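Local coordinates for protein endonuclease V isoform X2 (Ciona intestinalis, PDB 6OZI) that probably cleaves RNA strands near inosine in a metal-dependent reaction, as a eukaryotic endonuclease V of the RNase H clan, at residues W235-K238 with E239-I243; L60-P63 with E64-Q67; R89-E92 with P93-E97. The protein carries 1 engineered substitution. All coordinates share one frame; numbering follows the deposited sequence.

In the fold
Along the chain the contacts follow one another as interaction 2, interaction 3 and interaction 1; none nests within or crosses another. Interaction 2 closes the hairpin between strands 52-61 and 67-76, at the edge of the central mixed sheet. Interaction 3 spans the kink in helix 86-104, and interaction 1 the last turns of helix 227-243. These helices lie on opposite faces of the sheet, judged from strand 52-61: the first meets Ser55 and Met57, the second Leu52, Val54 and Cys56. Gln67 OE1 and Trp235 NE1, 2.7 Å apart and probably hydrogen-bonded, join interactions 2 and 1. Interaction 3 touches neither, its nearest atoms about 8 Å from interaction 1.

Interaction 1 (W235-K238 with E239-I243); sequences WSRK and ELKKI
Lys238 and Lys242, one turn apart on the C-terminal alpha helix, run side by side with their ends pointing the same way. The closest approach is staggered: Lys242 NZ lies 3.3 Å from Lys238 CE, whereas the two NZ atoms stand 4.1 Å apart. Both chains are extended beyond CG, and Lys238 has CG anti to its backbone N (chi1 173°), which sends the chain along its neighbour. Two like charges this close would be expected to disfavour each other, and Lys242 also packs on Glu244 of the second subunit. Arg237 and Lys241 diverge instead: their aliphatic parts come no nearer than 4.3 Å, between Arg237 CG and Lys241 CD. Bends at chi2 and chi4 lead Lys241 away to salt bridges with Glu244 and a phosphate of the bound DNA; Arg237 NE has only a long, weak ion pair with a DNA phosphate. Away from the Lys238 and Lys242 pair, Leu240 is buried against Leu52 and Ser44 and also packs on a phosphate, so the helix end joins the sheet to the nucleic acid. Four successive i to i+4 bonds hold the backbone from which these side chains spring, setting residues four apart on one side of the helix. The bond from Lys241 N to Arg237 O measures 2.9 Å; that from Lys242 N to Lys238 O, at 3.0 Å, is the most bent, with an N-H...O angle of 142°.

Interaction 2 (L60-P63 with E64-Q67); sequences LSYP and EMKQ
The carboxylate of Glu64 folds back over one face of the cis peptide joining Tyr62 to Pro63. Its OE1 stands above that plane, 3.4 Å from Tyr62 C and 3.3 Å from Pro63 N. The bend at chi2 (82°) turns the acid back, and the proline ring and the Glu64 side chain lie side by side. Met65 CE approaches the Tyr62 ring obliquely, 3.6 Å from CD2, while Leu32 and Val35 also touch the tyrosine. Met65 SD meanwhile rests 4.0 Å from Leu60 CD2, so the bent thioether bridges two side chains of the other arm.

The arrangement is a beta hairpin linking strands 52-61 and 67-76, with the cis proline at the third position of a type VI turn and, after Glu64, Met65 in a left-handed backbone conformation. Leu60 and Gln67 form an antiparallel non-hydrogen-bonded pair. Beyond it, Ser61 N bonds to Lys66 O at 2.8 Å. The return bond is displaced: Ser61 O instead takes Met65 N, also at 2.8 Å, from above its carbonyl plane. Lys66 N turns to the Ser61 hydroxyl, whose OG, set between backbone N and carbonyl carbon (chi1 58°), receives it at 3.3 Å. Helix 227-243 packs against Leu60 and Met65 through Glu227, and Pro228 also meets the methionine.

Interaction 3 (R89-E92 with P93-E97); sequences REIE and PFQQE
Arg89 O lies 4.2 Å from Pro93 CD, one turn on, where an ordinary helical residue would offer an N-H. Proline has none, so the bond of this turn is missing and helix 86-104 kinks. The arginine side chain leads elsewhere, to Cys79 O through NH1 and to Tyr45 in a cation-pi contact.

Glu90 carries the distortion in its backbone, whose torsions depart from helical values. Its O meets Pro93 CD at 3.3 Å and also accepts the hydrogen bond of Phe94 N, so regular i to i+4 bonding resumes immediately beyond the missing link. Pro93 and Phe94 face the sheet, where both touch Phe41; the two phenylalanine rings meet edge-to-face.

Ile91 lies side by side with Gln95. With CG1 anti to the backbone N (chi1 177°), its CD1 reaches Gln95 CG at 3.8 Å and borders the amide NE2. The backbone bond from Gln95 N to Ile91 O is nearly straight.

Glu92 adds a side-chain bond to the backbone one between Gln96 N and its own O. Its chain is bent at chi2, and OE2 receives Gln96 NE2 at 3.1 Å with an N-H...O angle of 142°. The amide nitrogen comes from above the carboxylate plane, and the two planes are turned 44° apart.

One residue past Gln96, Glu97 bonds Ser55, Thr73 and Asn71, the last of which belongs with Thr72 to a potassium site. The chemistry at 92 and 96 implies a modest link: a bent bond, made off the carboxylate plane between two exposed side chains, pairs the acid with a neutral amide, which can polarise and partly stabilise a probably ionised carboxylate but brings no opposite charge, so this is not a salt bridge.

Interaction 1 (W235-K238 with E239-I243)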
loop_
_atom_site.group_PDB
_atom_site.type_symbol
_atom_site.label_atom_id
_atom_site.label_comp_id
_atom_site.label_asym_id
_atom_site.label_seq_id
_atom_site.Cartn_x
_atom_site.Cartn_y
_atom_site.Cartn_z
ATOM N N TRP A 235 -12.115 1.177 -5.608
ATOM C CA TRP A 235 -13.058 0.072 -5.770
ATOM C C TRP A 235 -12.655 -0.839 -6.927
ATOM O O TRP A 235 -12.812 -2.069 -6.835
ATOM C CB TRP A 235 -14.485 0.589 -5.955
ATOM C CG TRP A 235 -14.983 1.510 -4.842
ATOM C CD1 TRP A 235 -15.473 2.775 -4.992
ATOM C CD2 TRP A 235 -15.011 1.240 -3.428
ATOM N NE1 TRP A 235 -15.822 3.297 -3.772
ATOM C CE2 TRP A 235 -15.544 2.379 -2.796
ATOM C CE3 TRP A 235 -14.647 0.142 -2.637
ATOM C CZ2 TRP A 235 -15.724 2.455 -1.416
ATOM C CZ3 TRP A 235 -14.825 0.220 -1.260
ATOM C CH2 TRP A 235 -15.356 1.369 -0.667
ATOM N N SER A 236 -12.133 -0.268 -8.023
ATOM C CA SER A 236 -11.659 -1.131 -9.104
ATOM C C SER A 236 -10.562 -2.070 -8.607
ATOM O O SER A 236 -10.602 -3.284 -8.868
ATOM C CB SER A 236 -11.171 -0.297 -10.290
ATOM O OG SER A 236 -10.004 0.427 -9.959
ATOM N N ARG A 237 -9.595 -1.529 -7.843
ATOM C CA ARG A 237 -8.480 -2.348 -7.360
ATOM C C ARG A 237 -8.958 -3.426 -6.394
ATOM O O ARG A 237 -8.546 -4.591 -6.488
ATOM C CB ARG A 237 -7.446 -1.477 -6.649
ATOM C CG ARG A 237 -6.252 -2.280 -6.145
ATOM C CD ARG A 237 -5.355 -1.493 -5.190
ATOM N NE ARG A 237 -4.976 -0.168 -5.662
ATOM C CZ ARG A 237 -5.387 0.954 -5.071
ATOM N NH1 ARG A 237 -6.168 0.889 -3.992
ATOM N NH2 ARG A 237 -5.011 2.140 -5.540
ATOM N N LYS A 238 -9.824 -3.048 -5.455
ATOM C CA LYS A 238 -10.295 -3.989 -4.447
ATOM C C LYS A 238 -11.041 -5.145 -5.096
ATOM O O LYS A 238 -10.796 -6.318 -4.779
ATOM C CB LYS A 238 -11.176 -3.256 -3.432
ATOM C CG LYS A 238 -11.867 -4.147 -2.416
ATOM C CD LYS A 238 -12.711 -3.311 -1.458
ATOM C CE LYS A 238 -13.514 -4.186 -0.504
ATOM N NZ LYS A 238 -14.255 -3.370 0.505
ATOM N N GLU A 239 -11.943 -4.834 -6.030
ATOM C CA GLU A 239 -12.650 -5.906 -6.708
ATOM C C GLU A 239 -11.686 -6.779 -7.499
ATOM O O GLU A 239 -11.824 -8.007 -7.504
ATOM C CB GLU A 239 -13.743 -5.344 -7.614
ATOM C CG GLU A 239 -14.522 -6.417 -8.382
ATOM C CD GLU A 239 -15.365 -7.314 -7.486
ATOM O OE1 GLU A 239 -15.596 -6.959 -6.311
ATOM O OE2 GLU A 239 -15.804 -8.385 -7.961
ATOM N N LEU A 240 -10.672 -6.179 -8.132
ATOM C CA LEU A 240 -9.708 -7.004 -8.860
ATOM C C LEU A 240 -8.994 -7.975 -7.923
ATOM O O LEU A 240 -8.863 -9.167 -8.226
ATOM C CB LEU A 240 -8.688 -6.133 -9.595
ATOM C CG LEU A 240 -7.620 -7.003 -10.269
ATOM C CD1 LEU A 240 -8.100 -7.546 -11.603
ATOM C CD2 LEU A 240 -6.333 -6.257 -10.439
ATOM N N LYS A 241 -8.549 -7.484 -6.761
ATOM C CA LYS A 241 -7.882 -8.358 -5.804
ATOM C C LYS A 241 -8.806 -9.443 -5.274
ATOM O O LYS A 241 -8.332 -10.523 -4.906
ATOM C CB LYS A 241 -7.308 -7.546 -4.641
ATOM C CG LYS A 241 -5.802 -7.371 -4.711
ATOM C CD LYS A 241 -5.382 -6.517 -5.890
ATOM C CE LYS A 241 -3.866 -6.483 -6.010
ATOM N NZ LYS A 241 -3.308 -7.838 -6.325
ATOM N N LYS A 242 -10.116 -9.188 -5.222
ATOM C CA LYS A 242 -11.018 -10.236 -4.747
ATOM C C LYS A 242 -11.089 -11.409 -5.719
ATOM O O LYS A 242 -11.078 -12.569 -5.294
ATOM C CB LYS A 242 -12.415 -9.669 -4.495
ATOM C CG LYS A 242 -12.636 -9.233 -3.063
ATOM C CD LYS A 242 -13.959 -8.510 -2.902
ATOM C CE LYS A 242 -13.931 -7.578 -1.693
ATOM N NZ LYS A 242 -15.206 -6.815 -1.547
ATOM N N ILE A 243 -11.129 -11.133 -7.024
ATOM C CA ILE A 243 -11.323 -12.175 -8.031
ATOM C C ILE A 243 -10.022 -12.658 -8.644
ATOM O O ILE A 243 -10.049 -13.556 -9.494
ATOM C CB ILE A 243 -12.264 -11.688 -9.151
ATOM C CG1 ILE A 243 -11.575 -10.600 -9.980
ATOM C CG2 ILE A 243 -13.560 -11.166 -8.565
ATOM C CD1 ILE A 243 -12.480 -9.939 -10.985
#

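Interaction 2 (L60-P63 with E64-Q67)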
loop_
_atom_site.group_PDB
_atom_site.type_symbol
_atom_site.label_atom_id
_atom_site.label_comp_id
_atom_site.label_asym_id
_atom_site.label_seq_id
_atom_site.Cartn_x
_atom_site.Cartn_y
_atom_site.Cartn_z
ATOM N N LEU A 60 -20.167 10.913 -7.258
ATOM C CA LEU A 60 -20.153 11.600 -5.976
ATOM C C LEU A 60 -20.936 12.898 -6.095
ATOM O O LEU A 60 -20.910 13.560 -7.136
ATOM C CB LEU A 60 -18.723 11.922 -5.516
ATOM C CG LEU A 60 -17.849 10.794 -4.961
ATOM C CD1 LEU A 60 -17.489 9.772 -6.030
ATOM C CD2 LEU A 60 -16.592 11.369 -4.331
ATOM N N SER A 61 -21.629 13.266 -5.022
ATOM C CA SER A 61 -22.337 14.535 -5.022
ATOM C C SER A 61 -21.347 15.691 -5.003
ATOM O O SER A 61 -20.208 15.556 -4.551
ATOM C CB SER A 61 -23.284 14.633 -3.826
ATOM O OG SER A 61 -22.581 14.474 -2.607
ATOM N N TYR A 62 -21.791 16.831 -5.519
ATOM C CA TYR A 62 -20.986 18.044 -5.522
ATOM C C TYR A 62 -21.789 19.158 -4.870
ATOM O O TYR A 62 -22.941 19.380 -5.241
ATOM C CB TYR A 62 -20.586 18.443 -6.946
ATOM C CG TYR A 62 -19.526 19.525 -6.993
ATOM C CD1 TYR A 62 -19.854 20.862 -6.802
ATOM C CD2 TYR A 62 -18.198 19.204 -7.229
ATOM C CE1 TYR A 62 -18.875 21.852 -6.828
ATOM C CE2 TYR A 62 -17.216 20.178 -7.263
ATOM C CZ TYR A 62 -17.560 21.502 -7.065
ATOM O OH TYR A 62 -16.583 22.467 -7.106
ATOM N N PRO A 63 -21.176 19.897 -3.930
ATOM C CA PRO A 63 -19.772 19.798 -3.509
ATOM C C PRO A 63 -19.492 18.901 -2.301
ATOM O O PRO A 63 -18.368 18.916 -1.804
ATOM C CB PRO A 63 -19.436 21.245 -3.156
ATOM C CG PRO A 63 -20.729 21.767 -2.591
ATOM C CD PRO A 63 -21.847 21.059 -3.321
ATOM N N GLU A 64 -20.483 18.136 -1.840
ATOM C CA GLU A 64 -20.313 17.376 -0.604
ATOM C C GLU A 64 -19.321 16.220 -0.741
ATOM O O GLU A 64 -18.799 15.758 0.278
ATOM C CB GLU A 64 -21.661 16.838 -0.128
ATOM C CG GLU A 64 -22.629 17.903 0.358
ATOM C CD GLU A 64 -23.373 18.594 -0.779
ATOM O OE1 GLU A 64 -23.177 18.210 -1.954
ATOM O OE2 GLU A 64 -24.158 19.526 -0.493
ATOM N N MET A 65 -19.050 15.756 -1.965
ATOM C CA MET A 65 -18.100 14.662 -2.219
ATOM C C MET A 65 -18.531 13.365 -1.542
ATOM O O MET A 65 -17.702 12.597 -1.057
ATOM C CB MET A 65 -16.670 15.025 -1.810
ATOM C CG MET A 65 -15.970 15.982 -2.751
ATOM S SD MET A 65 -15.900 15.351 -4.442
ATOM C CE MET A 65 -17.106 16.437 -5.197
ATOM N N LYS A 66 -19.833 13.121 -1.499
ATOM C CA LYS A 66 -20.387 11.888 -0.953
ATOM C C LYS A 66 -20.704 10.926 -2.087
ATOM O O LYS A 66 -21.408 11.286 -3.035
ATOM C CB LYS A 66 -21.645 12.170 -0.132
ATOM C CG LYS A 66 -21.421 12.963 1.152
ATOM C CD LYS A 66 -20.873 12.070 2.264
ATOM C CE LYS A 66 -19.354 12.090 2.392
ATOM N NZ LYS A 66 -18.914 11.104 3.437
ATOM N N GLN A 67 -20.186 9.707 -1.984
ATOM C CA GLN A 67 -20.406 8.706 -3.017
ATOM C C GLN A 67 -21.883 8.316 -3.042
ATOM O O GLN A 67 -22.450 7.928 -2.012
ATOM C CB GLN A 67 -19.533 7.480 -2.762
ATOM C CG GLN A 67 -19.538 6.469 -3.896
ATOM C CD GLN A 67 -18.704 5.245 -3.565
ATOM O OE1 GLN A 67 -17.483 5.334 -3.414
ATOM N NE2 GLN A 67 -19.363 4.095 -3.440
#

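Interaction 3 (R89-E92 with P93-E97)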
loop_
_atom_site.group_PDB
_atom_site.type_symbol
_atom_site.label_atom_id
_atom_site.label_comp_id
_atom_site.label_asym_id
_atom_site.label_seq_id
_atom_site.Cartn_x
_atom_site.Cartn_y
_atom_site.Cartn_z
ATOM N N ARG A 89 -7.024 1.921 -24.709
ATOM C CA ARG A 89 -7.051 0.942 -23.633
ATOM C C ARG A 89 -8.315 1.041 -22.788
ATOM O O ARG A 89 -8.755 0.031 -22.227
ATOM C CB ARG A 89 -5.818 1.120 -22.745
ATOM C CG ARG A 89 -5.744 0.215 -21.533
ATOM C CD ARG A 89 -4.314 0.138 -21.052
ATOM N NE ARG A 89 -4.178 -0.391 -19.704
ATOM C CZ ARG A 89 -3.948 -1.668 -19.426
ATOM N NH1 ARG A 89 -3.856 -2.555 -20.412
ATOM N NH2 ARG A 89 -3.822 -2.059 -18.161
ATOM N N GLU A 90 -8.906 2.224 -22.636
ATOM C CA GLU A 90 -10.043 2.296 -21.720
ATOM C C GLU A 90 -11.340 2.847 -22.326
ATOM O O GLU A 90 -12.313 3.040 -21.585
ATOM C CB GLU A 90 -9.650 3.091 -20.465
ATOM C CG GLU A 90 -9.075 4.453 -20.727
ATOM C CD GLU A 90 -8.550 5.137 -19.461
ATOM O OE1 GLU A 90 -8.149 4.447 -18.491
ATOM O OE2 GLU A 90 -8.539 6.385 -19.447
ATOM N N ILE A 91 -11.416 3.043 -23.647
ATOM C CA ILE A 91 -12.625 3.624 -24.236
ATOM C C ILE A 91 -13.814 2.676 -24.079
ATOM O O ILE A 91 -14.907 3.093 -23.680
ATOM C CB ILE A 91 -12.390 4.010 -25.711
ATOM C CG1 ILE A 91 -13.679 4.550 -26.342
ATOM C CG2 ILE A 91 -11.906 2.823 -26.537
ATOM C CD1 ILE A 91 -14.169 5.847 -25.749
ATOM N N GLU A 92 -13.621 1.385 -24.378
ATOM C CA GLU A 92 -14.742 0.447 -24.293
ATOM C C GLU A 92 -15.219 0.233 -22.860
ATOM O O GLU A 92 -16.441 0.319 -22.618
ATOM C CB GLU A 92 -14.371 -0.875 -24.971
ATOM C CG GLU A 92 -15.447 -1.953 -24.861
ATOM C CD GLU A 92 -16.698 -1.656 -25.688
ATOM O OE1 GLU A 92 -16.701 -0.660 -26.451
ATOM O OE2 GLU A 92 -17.681 -2.428 -25.576
ATOM N N PRO A 93 -14.350 -0.033 -21.872
ATOM C CA PRO A 93 -14.846 -0.143 -20.491
ATOM C C PRO A 93 -15.585 1.103 -20.033
ATOM O O PRO A 93 -16.578 0.998 -19.301
ATOM C CB PRO A 93 -13.568 -0.368 -19.672
ATOM C CG PRO A 93 -12.565 -0.858 -20.636
ATOM C CD PRO A 93 -12.889 -0.232 -21.945
ATOM N N PHE A 94 -15.082 2.286 -20.399
ATOM C CA PHE A 94 -15.752 3.535 -20.044
ATOM C C PHE A 94 -17.153 3.605 -20.639
ATOM O O PHE A 94 -18.121 3.899 -19.931
ATOM C CB PHE A 94 -14.932 4.729 -20.513
ATOM C CG PHE A 94 -15.601 6.043 -20.255
ATOM C CD1 PHE A 94 -15.540 6.619 -18.995
ATOM C CD2 PHE A 94 -16.283 6.708 -21.260
ATOM C CE1 PHE A 94 -16.158 7.827 -18.744
ATOM C CE2 PHE A 94 -16.896 7.920 -21.011
ATOM C CZ PHE A 94 -16.838 8.480 -19.751
ATOM N N GLN A 95 -17.268 3.399 -21.956
ATOM C CA GLN A 95 -18.573 3.451 -22.612
ATOM C C GLN A 95 -19.549 2.462 -21.988
ATOM O O GLN A 95 -20.741 2.763 -21.841
ATOM C CB GLN A 95 -18.418 3.183 -24.108
ATOM C CG GLN A 95 -17.492 4.158 -24.812
ATOM C CD GLN A 95 -18.240 5.119 -25.709
ATOM O OE1 GLN A 95 -19.202 5.766 -25.280
ATOM N NE2 GLN A 95 -17.816 5.207 -26.970
ATOM N N GLN A 96 -19.073 1.255 -21.670
ATOM C CA GLN A 96 -19.940 0.267 -21.032
ATOM C C GLN A 96 -20.389 0.733 -19.646
ATOM O O GLN A 96 -21.580 0.661 -19.312
ATOM C CB GLN A 96 -19.237 -1.088 -20.968
ATOM C CG GLN A 96 -19.099 -1.759 -22.332
ATOM C CD GLN A 96 -20.443 -1.950 -23.041
ATOM O OE1 GLN A 96 -21.467 -2.243 -22.411
ATOM N NE2 GLN A 96 -20.443 -1.768 -24.359
ATOM N N GLU A 97 -19.442 1.182 -18.806
ATOM C CA GLU A 97 -19.827 1.688 -17.488
ATOM C C GLU A 97 -20.830 2.825 -17.616
ATOM O O GLU A 97 -21.823 2.871 -16.883
ATOM C CB GLU A 97 -18.600 2.156 -16.697
ATOM C CG GLU A 97 -17.648 1.057 -16.231
ATOM C CD GLU A 97 -18.212 0.215 -15.088
ATOM O OE1 GLU A 97 -19.322 0.506 -14.596
ATOM O OE2 GLU A 97 -17.539 -0.752 -14.681
#